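Local coordinates for superoxide dismutase (Chaetomium thermophilum, PDB 4BR6), which probably protects cells from superoxide radicals, using a bound manganese ion to convert superoxide and protons into hydrogen peroxide and oxygen, at residues 20-25 with 166-171; 32-37 with 64-69; 72-77 with 158-163; 101-106 with 136-141; 122-127 with 143-148. All coordinates share one frame; numbering follows the deposited sequence.

Contact 1: 20-25 with 166-171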
# COMPACT_ATOMS: atom_id res chain seq x y z
N ALA B 20 -26.07 -18.82 10.09
CA ALA B 20 -25.38 -20.10 10.06
C ALA B 20 -24.68 -20.30 8.72
O ALA B 20 -23.62 -20.92 8.65
CB ALA B 20 -26.35 -21.22 10.30
N ARG B 21 -25.28 -19.78 7.65
CA ARG B 21 -24.66 -19.93 6.34
C ARG B 21 -23.35 -19.14 6.28
O ARG B 21 -22.34 -19.64 5.78
CB ARG B 21 -25.61 -19.53 5.20
CG ARG B 21 -25.01 -19.73 3.80
CD ARG B 21 -24.48 -21.15 3.59
NE ARG B 21 -24.26 -21.49 2.18
CZ ARG B 21 -23.73 -22.64 1.76
NH1 ARG B 21 -23.33 -23.56 2.62
NH2 ARG B 21 -23.57 -22.87 0.46
N ILE B 22 -23.36 -17.91 6.81
CA ILE B 22 -22.15 -17.10 6.84
C ILE B 22 -21.07 -17.82 7.62
O ILE B 22 -19.97 -18.03 7.11
CB ILE B 22 -22.41 -15.71 7.44
CG1 ILE B 22 -23.23 -14.86 6.47
CG2 ILE B 22 -21.09 -15.01 7.79
CD1 ILE B 22 -23.69 -13.53 7.01
N MET B 23 -21.39 -18.22 8.85
CA MET B 23 -20.43 -18.89 9.71
C MET B 23 -19.88 -20.14 9.02
O MET B 23 -18.68 -20.37 9.00
CB MET B 23 -21.08 -19.28 11.04
CG MET B 23 -21.40 -18.12 11.98
SD MET B 23 -19.98 -17.11 12.49
CE MET B 23 -18.89 -18.35 13.19
N GLU B 24 -20.78 -20.94 8.44
CA GLU B 24 -20.38 -22.17 7.74
C GLU B 24 -19.36 -21.91 6.64
O GLU B 24 -18.30 -22.54 6.59
CB GLU B 24 -21.61 -22.88 7.15
CG GLU B 24 -21.25 -24.04 6.22
CD GLU B 24 -22.43 -24.92 5.88
OE1 GLU B 24 -23.35 -24.43 5.18
OE2 GLU B 24 -22.45 -26.09 6.31
N LEU B 25 -19.70 -20.98 5.75
CA LEU B 25 -18.82 -20.59 4.65
C LEU B 25 -17.51 -19.99 5.15
O LEU B 25 -16.43 -20.36 4.72
CB LEU B 25 -19.50 -19.55 3.77
CG LEU B 25 -20.66 -19.99 2.88
CD1 LEU B 25 -21.24 -18.78 2.15
CD2 LEU B 25 -20.21 -21.03 1.89
N TYR B 166 -20.46 -10.53 6.33
CA TYR B 166 -21.81 -10.01 6.58
C TYR B 166 -22.77 -9.91 5.39
O TYR B 166 -23.96 -9.76 5.59
CB TYR B 166 -21.75 -8.63 7.22
CG TYR B 166 -21.02 -7.55 6.42
CD1 TYR B 166 -21.67 -6.80 5.45
CD2 TYR B 166 -19.68 -7.27 6.66
CE1 TYR B 166 -21.00 -5.81 4.73
CE2 TYR B 166 -19.01 -6.28 5.95
CZ TYR B 166 -19.67 -5.55 4.99
OH TYR B 166 -18.98 -4.57 4.30
N TYR B 167 -22.27 -9.99 4.17
CA TYR B 167 -23.10 -9.58 3.03
C TYR B 167 -24.34 -10.45 2.80
O TYR B 167 -25.39 -9.93 2.44
CB TYR B 167 -22.30 -9.48 1.74
CG TYR B 167 -22.78 -8.38 0.81
CD1 TYR B 167 -23.84 -8.60 -0.07
CD2 TYR B 167 -22.20 -7.12 0.82
CE1 TYR B 167 -24.29 -7.60 -0.92
CE2 TYR B 167 -22.65 -6.11 -0.02
CZ TYR B 167 -23.68 -6.37 -0.88
OH TYR B 167 -24.12 -5.39 -1.72
N LEU B 168 -24.22 -11.76 3.02
CA LEU B 168 -25.35 -12.66 2.82
C LEU B 168 -26.55 -12.26 3.68
O LEU B 168 -27.69 -12.37 3.25
CB LEU B 168 -24.96 -14.10 3.16
CG LEU B 168 -24.11 -14.85 2.13
CD1 LEU B 168 -23.76 -16.23 2.68
CD2 LEU B 168 -24.79 -14.93 0.77
N GLN B 169 -26.27 -11.79 4.89
CA GLN B 169 -27.33 -11.45 5.85
C GLN B 169 -27.69 -9.97 5.81
O GLN B 169 -28.87 -9.62 5.74
CB GLN B 169 -26.90 -11.81 7.28
CG GLN B 169 -27.94 -11.43 8.35
CD GLN B 169 -27.65 -12.04 9.70
OE1 GLN B 169 -26.69 -12.78 9.87
NE2 GLN B 169 -28.48 -11.72 10.67
N TYR B 170 -26.69 -9.11 5.85
CA TYR B 170 -26.93 -7.66 5.90
C TYR B 170 -26.74 -6.88 4.60
O TYR B 170 -27.03 -5.69 4.56
CB TYR B 170 -26.01 -7.04 6.95
CG TYR B 170 -26.21 -7.55 8.35
CD1 TYR B 170 -27.14 -6.96 9.21
CD2 TYR B 170 -25.48 -8.61 8.83
CE1 TYR B 170 -27.32 -7.44 10.51
CE2 TYR B 170 -25.65 -9.09 10.11
CZ TYR B 170 -26.57 -8.50 10.95
OH TYR B 170 -26.72 -8.99 12.23
N GLU B 171 -26.27 -7.54 3.54
CA GLU B 171 -26.01 -6.86 2.28
C GLU B 171 -25.11 -5.64 2.52
O GLU B 171 -24.13 -5.73 3.25
CB GLU B 171 -27.34 -6.47 1.61
CG GLU B 171 -28.16 -7.69 1.19
CD GLU B 171 -29.59 -7.36 0.79
OE1 GLU B 171 -30.14 -6.33 1.23
OE2 GLU B 171 -30.17 -8.16 0.03
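Ile22 and Leu168 carry this contact, their side chains sliding past each other in opposite directions: Ile22 CG1 lies 3.8 Å from Leu168 CB. The branch of Leu168 reaches further, and its CD1 is touched by two residues one turn apart on helix 20-50. Leu25 comes at about a right angle and brings its CD1 to 3.6 Å from Leu168 CD1, while the aliphatic part of Arg21 passes obliquely, CG being 3.9 Å from that same Leu168 CD1. At its other end Ile22 is nearly extended (chi2 173°), which carries CD1 past Leu168 CB to the next residue, 3.7 Å from Gln169 CB. No hydrogen bond spans the two segments. The start of helix 20-50, in the alpha-hairpin domain, is thereby joined by apolar contact to the short helix 167-170 of the C-terminal domain, with the side chain of Ile22 near those of the manganese ligands His26 and His164. Polar ends turn elsewhere: Gln169 NE2 donates to the backbone O of Pro16, and Arg21, bent at chi2 (53°), sends NH1 to Glu24 OE1 at 2.7 Å. The guanidinium also forms a salt bridge with Glu171 of the second subunit, and Leu168 packs on Tyr167 of that subunit.

Contact 2: 32-37 with 64-69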
# COMPACT_ATOMS: atom_id res chain seq x y z
N GLN B 32 -10.39 -22.22 5.59
CA GLN B 32 -9.74 -23.42 5.10
C GLN B 32 -8.80 -23.08 3.95
O GLN B 32 -7.71 -23.62 3.84
CB GLN B 32 -10.78 -24.44 4.64
CG GLN B 32 -10.22 -25.79 4.18
CD GLN B 32 -9.63 -26.61 5.31
OE1 GLN B 32 -10.36 -27.10 6.18
NE2 GLN B 32 -8.31 -26.79 5.30
N THR B 33 -9.25 -22.18 3.08
CA THR B 33 -8.47 -21.73 1.93
C THR B 33 -7.16 -21.08 2.39
O THR B 33 -6.10 -21.29 1.78
CB THR B 33 -9.28 -20.72 1.09
OG1 THR B 33 -10.53 -21.33 0.73
CG2 THR B 33 -8.55 -20.30 -0.17
N TYR B 34 -7.23 -20.31 3.47
CA TYR B 34 -6.06 -19.65 4.05
C TYR B 34 -5.09 -20.66 4.67
O TYR B 34 -3.88 -20.51 4.53
CB TYR B 34 -6.48 -18.63 5.11
CG TYR B 34 -7.21 -17.41 4.56
CD1 TYR B 34 -6.75 -16.74 3.44
CD2 TYR B 34 -8.36 -16.95 5.17
CE1 TYR B 34 -7.43 -15.64 2.95
CE2 TYR B 34 -9.03 -15.86 4.69
CZ TYR B 34 -8.57 -15.21 3.59
OH TYR B 34 -9.29 -14.13 3.15
N VAL B 35 -5.62 -21.67 5.35
CA VAL B 35 -4.78 -22.75 5.87
C VAL B 35 -3.99 -23.43 4.75
O VAL B 35 -2.77 -23.60 4.85
CB VAL B 35 -5.63 -23.81 6.63
CG1 VAL B 35 -4.80 -25.07 6.95
CG2 VAL B 35 -6.19 -23.21 7.92
N ASN B 36 -4.68 -23.82 3.68
CA ASN B 36 -4.03 -24.56 2.61
C ASN B 36 -2.96 -23.69 1.94
O ASN B 36 -1.87 -24.16 1.60
CB ASN B 36 -5.06 -25.02 1.57
CG ASN B 36 -6.09 -25.96 2.15
OD1 ASN B 36 -5.85 -26.66 3.13
ND2 ASN B 36 -7.26 -26.00 1.54
N GLY B 37 -3.29 -22.41 1.79
CA GLY B 37 -2.41 -21.45 1.15
C GLY B 37 -1.17 -21.25 1.99
O GLY B 37 -0.08 -21.10 1.46
N LEU B 64 2.58 -15.75 1.74
CA LEU B 64 2.83 -16.09 3.14
C LEU B 64 2.17 -15.07 4.07
O LEU B 64 1.54 -15.44 5.07
CB LEU B 64 4.33 -16.15 3.44
CG LEU B 64 4.67 -16.39 4.93
CD1 LEU B 64 4.08 -17.72 5.46
CD2 LEU B 64 6.18 -16.34 5.15
N ASN B 65 2.30 -13.79 3.72
CA ASN B 65 1.66 -12.72 4.49
C ASN B 65 0.16 -12.88 4.47
O ASN B 65 -0.49 -12.87 5.52
CB ASN B 65 2.06 -11.35 3.92
CG ASN B 65 1.41 -10.18 4.67
OD1 ASN B 65 1.79 -9.86 5.78
ND2 ASN B 65 0.45 -9.53 4.03
N PHE B 66 -0.39 -13.05 3.27
CA PHE B 66 -1.84 -13.07 3.08
C PHE B 66 -2.48 -14.28 3.75
O PHE B 66 -3.42 -14.13 4.55
CB PHE B 66 -2.17 -13.07 1.58
CG PHE B 66 -3.64 -13.06 1.27
CD1 PHE B 66 -4.45 -12.00 1.64
CD2 PHE B 66 -4.22 -14.10 0.57
CE1 PHE B 66 -5.79 -11.99 1.35
CE2 PHE B 66 -5.58 -14.09 0.27
CZ PHE B 66 -6.36 -13.04 0.66
N HIS B 67 -1.98 -15.46 3.43
CA HIS B 67 -2.52 -16.70 3.97
C HIS B 67 -2.12 -16.89 5.41
O HIS B 67 -2.89 -17.41 6.21
CB HIS B 67 -2.06 -17.89 3.13
CG HIS B 67 -2.68 -17.93 1.78
ND1 HIS B 67 -4.04 -17.97 1.58
CD2 HIS B 67 -2.13 -17.88 0.54
CE1 HIS B 67 -4.30 -17.97 0.29
NE2 HIS B 67 -3.15 -17.92 -0.36
N GLY B 68 -0.90 -16.49 5.76
CA GLY B 68 -0.49 -16.56 7.14
C GLY B 68 -1.33 -15.61 7.96
O GLY B 68 -1.68 -15.90 9.10
N GLY B 69 -1.70 -14.48 7.36
CA GLY B 69 -2.50 -13.50 8.06
C GLY B 69 -3.93 -13.97 8.23
O GLY B 69 -4.51 -13.79 9.28
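Tyr34 and His67 mark the closest passage of the two helices of the alpha-hairpin domain, where an aromatic cluster of Tyr34, Phe66 and His67 fills the crossing. The short helical segments approach to 7.8 Å between axes, with their directions 134° apart, an antiparallel sense with a steep inclination. Tyr34 can be followed outward. Its CB lies 3.9 Å from the backbone O of His67. With CG anti to the carbonyl carbon (chi1 -68°), the ring edge next meets a second ring rim to rim, CD1 standing 3.5 Å from His67 ND1, with neither ring over the face of the other. Further out, CE1 reaches Phe66 CE2 at 3.6 Å; here the edge of the tyrosine points to the face of Phe66 with planes at 83°, a T-shaped stack. At the tip, OH is 4.0 Å from Phe66 CZ and is hydrogen-bonded to Gln146 NE2, while the ring also meets that of the manganese ligand His74. The phenol is thus tied to the second shell of the metal site. His67 is sandwiched: Phe66 CD2 lies over one face and Gly37 over the other. Glycine suits this position geometrically, since a CB there would run into the imidazole. Its CA instead forms a CH-pi contact, 3.6 Å from the centroid of the His67 ring.

Contact 3: 72-77 with 158-163. With MN3 (manganese (III) ion), chain I.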
# COMPACT_ATOMS: atom_id res chain seq x y z
N LEU B 72 -4.17 -16.68 11.13
CA LEU B 72 -4.09 -16.08 12.48
C LEU B 72 -5.34 -15.28 12.84
O LEU B 72 -5.84 -15.37 13.96
CB LEU B 72 -2.88 -15.14 12.61
CG LEU B 72 -2.82 -14.23 13.85
CD1 LEU B 72 -2.81 -15.00 15.17
CD2 LEU B 72 -1.63 -13.28 13.79
N ASN B 73 -5.79 -14.46 11.90
CA ASN B 73 -6.86 -13.52 12.16
C ASN B 73 -8.16 -14.21 12.38
O ASN B 73 -8.89 -13.87 13.30
CB ASN B 73 -7.03 -12.55 11.00
CG ASN B 73 -5.88 -11.60 10.86
OD1 ASN B 73 -5.12 -11.37 11.80
ND2 ASN B 73 -5.75 -11.02 9.69
N HIS B 74 -8.46 -15.18 11.54
CA HIS B 74 -9.69 -15.94 11.71
C HIS B 74 -9.62 -16.84 12.94
O HIS B 74 -10.64 -17.02 13.61
CB HIS B 74 -9.99 -16.76 10.47
CG HIS B 74 -10.30 -15.92 9.28
ND1 HIS B 74 -9.32 -15.35 8.51
CD2 HIS B 74 -11.48 -15.51 8.77
CE1 HIS B 74 -9.88 -14.65 7.54
NE2 HIS B 74 -11.19 -14.73 7.67
N THR B 75 -8.45 -17.39 13.22
CA THR B 75 -8.29 -18.20 14.42
C THR B 75 -8.70 -17.41 15.65
O THR B 75 -9.53 -17.86 16.44
CB THR B 75 -6.86 -18.70 14.60
OG1 THR B 75 -6.61 -19.72 13.62
CG2 THR B 75 -6.67 -19.30 16.00
N LEU B 76 -8.12 -16.22 15.81
CA LEU B 76 -8.48 -15.36 16.92
C LEU B 76 -9.95 -14.91 16.87
O LEU B 76 -10.60 -14.81 17.90
CB LEU B 76 -7.60 -14.12 16.96
CG LEU B 76 -6.12 -14.34 17.23
CD1 LEU B 76 -5.42 -12.99 17.17
CD2 LEU B 76 -5.87 -15.01 18.55
N PHE B 77 -10.46 -14.64 15.67
CA PHE B 77 -11.85 -14.21 15.49
C PHE B 77 -12.83 -15.23 16.11
O PHE B 77 -13.66 -14.87 16.93
CB PHE B 77 -12.17 -14.02 14.00
CG PHE B 77 -13.48 -13.33 13.72
CD1 PHE B 77 -13.89 -12.23 14.46
CD2 PHE B 77 -14.30 -13.76 12.69
CE1 PHE B 77 -15.09 -11.60 14.19
CE2 PHE B 77 -15.50 -13.12 12.42
CZ PHE B 77 -15.89 -12.05 13.16
N GLY B 158 -10.88 -8.92 17.79
CA GLY B 158 -10.99 -8.53 16.39
C GLY B 158 -12.41 -8.65 15.86
O GLY B 158 -13.18 -9.50 16.30
N ILE B 159 -12.73 -7.76 14.92
CA ILE B 159 -13.95 -7.84 14.13
C ILE B 159 -13.59 -7.75 12.64
O ILE B 159 -12.97 -6.79 12.19
CB ILE B 159 -14.92 -6.70 14.48
CG1 ILE B 159 -15.31 -6.80 15.96
CG2 ILE B 159 -16.16 -6.77 13.58
CD1 ILE B 159 -16.18 -5.66 16.51
N ASP B 160 -13.99 -8.78 11.90
CA ASP B 160 -13.71 -8.91 10.48
C ASP B 160 -14.63 -8.00 9.68
O ASP B 160 -15.84 -8.03 9.88
CB ASP B 160 -14.00 -10.35 10.11
CG ASP B 160 -13.62 -10.69 8.70
OD1 ASP B 160 -13.06 -9.85 7.95
OD2 ASP B 160 -13.88 -11.83 8.37
N ALA B 161 -14.07 -7.20 8.77
CA ALA B 161 -14.85 -6.22 8.01
C ALA B 161 -14.88 -6.51 6.52
O ALA B 161 -15.40 -5.70 5.77
CB ALA B 161 -14.35 -4.79 8.27
N TRP B 162 -14.32 -7.64 6.10
CA TRP B 162 -14.48 -8.11 4.73
C TRP B 162 -15.97 -8.31 4.50
O TRP B 162 -16.70 -8.65 5.42
CB TRP B 162 -13.78 -9.44 4.49
CG TRP B 162 -12.27 -9.39 4.42
CD1 TRP B 162 -11.42 -8.91 5.37
CD2 TRP B 162 -11.46 -9.87 3.35
NE1 TRP B 162 -10.12 -9.04 4.94
CE2 TRP B 162 -10.12 -9.64 3.71
CE3 TRP B 162 -11.73 -10.47 2.12
CZ2 TRP B 162 -9.05 -9.97 2.87
CZ3 TRP B 162 -10.67 -10.80 1.29
CH2 TRP B 162 -9.35 -10.56 1.67
N GLU B 163 -16.43 -8.11 3.27
CA GLU B 163 -17.85 -8.21 2.97
C GLU B 163 -18.38 -9.63 3.17
O GLU B 163 -19.56 -9.82 3.46
CB GLU B 163 -18.11 -7.70 1.56
CG GLU B 163 -17.91 -6.18 1.47
CD GLU B 163 -17.96 -5.62 0.05
OE1 GLU B 163 -17.51 -6.29 -0.90
OE2 GLU B 163 -18.45 -4.49 -0.11
MN MN3 I . -12.93 -13.23 6.98
O HOH W 1 -11.23 -12.18 5.44
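Phe77 meets Gly158 first, at the point where the backbones of helix 61-79 and strand 153-160 come nearest: CD1 of Phe77 is 3.4 Å from the carbonyl O of Gly158, which sits at the ring edge. At Ile159 the side chain turns away from the helix and the backbone makes the contact, CA lying 3.9 Å from Phe77 CE1. Asp160 then points toward the helix and serves two purposes. Its CB rests over one face of the Phe77 ring, offset toward the rim, in a CH-pi contact 4.1 Å from the centroid. Its CG is anti to the backbone N (chi1 -174°), which takes the carboxylate past the phenylalanine to the metal, where OD2 binds manganese at 2.2 Å. From the helix, His74 NE2 binds the same ion at 2.4 Å, its ring almost perpendicular (87°) to the carboxylate and its ND1 hydrogen-bonded to Gly70 O. The other oxygen, Asp160 OD1, accepts from Trp162 N at 3.1 Å, an Asx turn that constrains the ligand's rotation. The Trp162 indole presents a face to water 1, a manganese ligand. His26 and His164 complete the three-histidine, one-aspartate, one-water site of the iron/manganese superoxide dismutases, with ligands from both domains.

Contact 4: 101-106 with 136-141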
# COMPACT_ATOMS: atom_id res chain seq x y z
N GLU B 101 -11.91 1.54 30.33
CA GLU B 101 -12.37 2.81 30.87
C GLU B 101 -11.24 3.84 30.87
O GLU B 101 -11.47 5.01 30.58
CB GLU B 101 -12.92 2.61 32.28
CG GLU B 101 -14.32 2.01 32.28
CD GLU B 101 -14.87 1.72 33.66
OE1 GLU B 101 -14.11 1.29 34.54
OE2 GLU B 101 -16.08 1.92 33.87
N ALA B 102 -10.03 3.40 31.18
CA ALA B 102 -8.87 4.28 31.22
C ALA B 102 -8.59 4.93 29.88
O ALA B 102 -8.37 6.14 29.81
CB ALA B 102 -7.66 3.51 31.67
N ASP B 103 -8.59 4.13 28.82
CA ASP B 103 -8.09 4.56 27.52
C ASP B 103 -9.17 5.03 26.53
O ASP B 103 -8.86 5.62 25.50
CB ASP B 103 -7.23 3.45 26.90
CG ASP B 103 -5.92 3.24 27.65
OD1 ASP B 103 -5.43 4.21 28.27
OD2 ASP B 103 -5.37 2.12 27.63
N PHE B 104 -10.44 4.79 26.86
CA PHE B 104 -11.54 5.17 25.98
C PHE B 104 -12.67 5.89 26.72
O PHE B 104 -13.65 6.29 26.10
CB PHE B 104 -12.10 3.93 25.26
CG PHE B 104 -11.09 3.22 24.39
CD1 PHE B 104 -10.77 3.71 23.14
CD2 PHE B 104 -10.47 2.07 24.82
CE1 PHE B 104 -9.86 3.06 22.34
CE2 PHE B 104 -9.55 1.42 24.02
CZ PHE B 104 -9.25 1.92 22.78
N GLY B 105 -12.54 6.06 28.03
CA GLY B 105 -13.53 6.78 28.80
C GLY B 105 -14.58 5.83 29.35
O GLY B 105 -14.83 5.80 30.56
N SER B 106 -15.17 5.04 28.46
CA SER B 106 -16.15 4.05 28.85
C SER B 106 -16.09 2.90 27.85
O SER B 106 -15.38 2.98 26.85
CB SER B 106 -17.55 4.68 28.89
OG SER B 106 -17.93 5.15 27.62
N GLY B 136 0.97 -1.31 28.03
CA GLY B 136 -0.34 -1.89 28.25
C GLY B 136 -1.50 -1.03 27.78
O GLY B 136 -2.65 -1.45 27.82
N ASN B 137 -1.21 0.19 27.34
CA ASN B 137 -2.25 1.06 26.83
C ASN B 137 -3.02 0.39 25.69
O ASN B 137 -2.43 -0.30 24.87
CB ASN B 137 -1.67 2.38 26.36
CG ASN B 137 -1.08 3.20 27.49
OD1 ASN B 137 -1.35 2.96 28.66
ND2 ASN B 137 -0.28 4.20 27.13
N LEU B 138 -4.34 0.57 25.67
CA LEU B 138 -5.21 -0.01 24.64
C LEU B 138 -5.49 0.97 23.49
O LEU B 138 -5.56 2.18 23.70
CB LEU B 138 -6.55 -0.43 25.25
CG LEU B 138 -6.52 -1.45 26.38
CD1 LEU B 138 -7.94 -1.74 26.80
CD2 LEU B 138 -5.77 -2.71 25.96
N ALA B 139 -5.69 0.45 22.29
CA ALA B 139 -6.06 1.28 21.15
C ALA B 139 -6.88 0.49 20.14
O ALA B 139 -6.95 -0.74 20.20
CB ALA B 139 -4.81 1.86 20.47
N ILE B 140 -7.52 1.21 19.24
CA ILE B 140 -8.21 0.60 18.11
C ILE B 140 -7.34 0.81 16.86
O ILE B 140 -6.98 1.94 16.54
CB ILE B 140 -9.61 1.24 17.92
CG1 ILE B 140 -10.49 0.94 19.13
CG2 ILE B 140 -10.29 0.73 16.63
CD1 ILE B 140 -11.62 1.94 19.33
N VAL B 141 -6.96 -0.27 16.19
CA VAL B 141 -6.22 -0.16 14.95
C VAL B 141 -7.03 -0.82 13.86
O VAL B 141 -7.92 -1.61 14.15
CB VAL B 141 -4.83 -0.83 15.03
CG1 VAL B 141 -3.99 -0.15 16.13
CG2 VAL B 141 -4.96 -2.34 15.27
O HOH W 2 -3.65 4.02 30.00
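Phe104 turns the edge of its ring to strand 138-144: CZ points at the backbone, 3.6 Å from Ala139 CA, which lies near the ring plane. Two side chains meet this ring obliquely beside that edge, Leu138 through CB, 3.7 Å from Phe104 CE2, and Ile140 through CD1, 3.7 Å from Phe104 CE1. The contact packs helix 94-104 against a strand outermost within this chain in the three-stranded antiparallel sheet of the C-terminal domain, away from the metal site. The ring of Phe104 also meets that of Phe110, so Phe104 bridges helix 107-119 and the sheet. The second flat group is the Asp103 carboxylate, whose CG is anti to the carbonyl carbon (chi1 -69°), directing it at the start of the strand. There OD2 accepts the backbone N-H of Leu138 in a nearly straight bond (2.7 Å, 176°), met from above the carboxylate plane, and the first residue of the strand is fixed to the helix. The other oxygen, OD1, accepts from Asn137 ND2 of the fourth subunit, a pairing that is reciprocated. Within the chain, water 2 lies between Asp103 OD1 and Asn137 OD1, 2.9 Å from the latter.

Contact 5: 122-127 with 143-148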
# COMPACT_ATOMS: atom_id res chain seq x y z
N GLN B 122 -11.73 1.12 4.02
CA GLN B 122 -11.96 1.19 2.58
C GLN B 122 -11.43 -0.10 1.95
O GLN B 122 -10.25 -0.39 2.05
CB GLN B 122 -11.25 2.41 2.01
CG GLN B 122 -11.84 3.72 2.52
CD GLN B 122 -11.04 4.96 2.15
OE1 GLN B 122 -10.00 4.90 1.50
NE2 GLN B 122 -11.54 6.11 2.57
N GLY B 123 -12.30 -0.88 1.32
CA GLY B 123 -11.90 -2.19 0.83
C GLY B 123 -12.00 -3.21 1.97
O GLY B 123 -12.82 -3.04 2.87
N SER B 124 -11.16 -4.24 1.95
CA SER B 124 -11.27 -5.34 2.89
C SER B 124 -10.36 -5.10 4.07
O SER B 124 -9.25 -4.63 3.89
CB SER B 124 -10.85 -6.64 2.25
OG SER B 124 -11.61 -6.91 1.08
N GLY B 125 -10.78 -5.45 5.28
CA GLY B 125 -9.91 -5.23 6.41
C GLY B 125 -10.51 -5.67 7.72
O GLY B 125 -11.58 -6.26 7.76
N TRP B 126 -9.79 -5.37 8.80
CA TRP B 126 -10.13 -5.83 10.12
C TRP B 126 -9.95 -4.66 11.05
O TRP B 126 -9.05 -3.85 10.85
CB TRP B 126 -9.13 -6.89 10.58
CG TRP B 126 -9.29 -8.24 9.96
CD1 TRP B 126 -8.83 -8.64 8.75
CD2 TRP B 126 -9.95 -9.37 10.54
NE1 TRP B 126 -9.17 -9.96 8.53
CE2 TRP B 126 -9.86 -10.42 9.61
CE3 TRP B 126 -10.60 -9.59 11.75
CZ2 TRP B 126 -10.39 -11.68 9.86
CZ3 TRP B 126 -11.13 -10.84 11.98
CH2 TRP B 126 -11.02 -11.86 11.05
N ALA B 127 -10.78 -4.58 12.09
CA ALA B 127 -10.49 -3.69 13.22
C ALA B 127 -10.21 -4.54 14.46
O ALA B 127 -10.83 -5.60 14.66
CB ALA B 127 -11.62 -2.70 13.48
N ARG B 143 -6.47 -2.90 9.99
CA ARG B 143 -5.51 -3.58 9.13
C ARG B 143 -6.17 -3.84 7.78
O ARG B 143 -7.35 -4.19 7.74
CB ARG B 143 -5.04 -4.88 9.77
CG ARG B 143 -4.24 -4.67 11.04
CD ARG B 143 -2.80 -4.30 10.73
NE ARG B 143 -1.99 -4.07 11.92
CZ ARG B 143 -1.92 -2.92 12.59
NH1 ARG B 143 -2.64 -1.87 12.22
NH2 ARG B 143 -1.14 -2.82 13.66
N ALA B 144 -5.43 -3.66 6.69
CA ALA B 144 -5.96 -3.92 5.36
C ALA B 144 -5.88 -5.41 5.07
O ALA B 144 -4.92 -6.08 5.44
CB ALA B 144 -5.18 -3.14 4.31
N ASN B 145 -6.90 -5.93 4.39
CA ASN B 145 -6.89 -7.29 3.91
C ASN B 145 -6.67 -8.28 5.06
O ASN B 145 -7.52 -8.35 5.94
CB ASN B 145 -5.88 -7.42 2.77
CG ASN B 145 -6.17 -6.47 1.63
OD1 ASN B 145 -7.32 -6.12 1.38
ND2 ASN B 145 -5.14 -6.03 0.94
N GLN B 146 -5.57 -9.03 5.06
CA GLN B 146 -5.30 -9.97 6.16
C GLN B 146 -4.02 -9.64 6.91
O GLN B 146 -3.52 -10.47 7.66
CB GLN B 146 -5.21 -11.42 5.67
CG GLN B 146 -6.47 -11.95 4.99
CD GLN B 146 -7.70 -11.98 5.88
OE1 GLN B 146 -7.63 -11.77 7.09
NE2 GLN B 146 -8.84 -12.25 5.28
N ASP B 147 -3.51 -8.42 6.75
CA ASP B 147 -2.32 -8.01 7.47
C ASP B 147 -2.55 -8.18 8.97
O ASP B 147 -3.60 -7.81 9.47
CB ASP B 147 -1.96 -6.56 7.16
CG ASP B 147 -1.62 -6.34 5.70
OD1 ASP B 147 -1.39 -7.32 4.97
OD2 ASP B 147 -1.58 -5.16 5.27
N PRO B 148 -1.58 -8.77 9.70
CA PRO B 148 -1.79 -9.02 11.13
C PRO B 148 -1.47 -7.85 12.08
O PRO B 148 -0.82 -6.89 11.71
CB PRO B 148 -0.84 -10.17 11.42
CG PRO B 148 0.23 -10.04 10.39
CD PRO B 148 -0.41 -9.49 9.18
O HOH W 3 -9.13 -4.46 0.12
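Trp126 and Arg143 form an antiparallel hydrogen-bonded pair, with Trp126 N 2.9 Å from Arg143 O and the return bond from Arg143 N to Trp126 O, while Gly125 faces Ala144 as a non-hydrogen-bonded pair. Beyond this end of the paired strands, Asn145 N donates to Ser124 O at 2.7 Å, and a type II' turn from Ala144 to Asp147 folds the chain back. The side-chain amide of Asn145 is bridged to the other segment by water 3, which accepts from Ser124 N and donates to Asn145 OD1 at 2.8 Å. The turn brings Gln146 beside the Trp126 indole, its chain bent at chi2 (-62°) to return the amide toward the strand. NE1 of Trp126 donates to Gln146 OE1 at 2.8 Å; the bond is bent (139°), and the donor lies above the amide's carbonyl plane, the two flat groups being 62° apart. Asn145 O sits at the same indole edge, 3.1 Å from Trp126 CD1, and accepts from Trp162 NE1. Gln146 OE1 also accepts from Asn73 ND2. This open end of the hairpin therefore supplies second-shell residues beside manganese ligands His74 and Asp160, as in the glutamine-tyrosine hydrogen-bond network of manganese superoxide dismutases.

Contact 3 is the buried one, its centre about 2 Å from that of the chain, and joins the two domains through metal ligation. Contact 1 also spans both domains, but by apolar contact. Contact 2, nearer the surface, is aromatic and lies within the alpha-hairpin domain; it shares helix 20-50 with contact 1 and helix 61-79 with contact 3. Contacts 4 and 5 share strand 138-144: backbone pairing dominates contact 5, whereas a carboxylate and a phenylalanine attach a helix in contact 4. Contacts 2, 3 and 5 touch one another: Phe66 CE1 is 3.8 Å from Trp162 CH2, Ala161 N 2.8 Å from Gly125 O and Asn65 ND2 3.0 Å from Asp147 OD1, the last two probable hydrogen bonds.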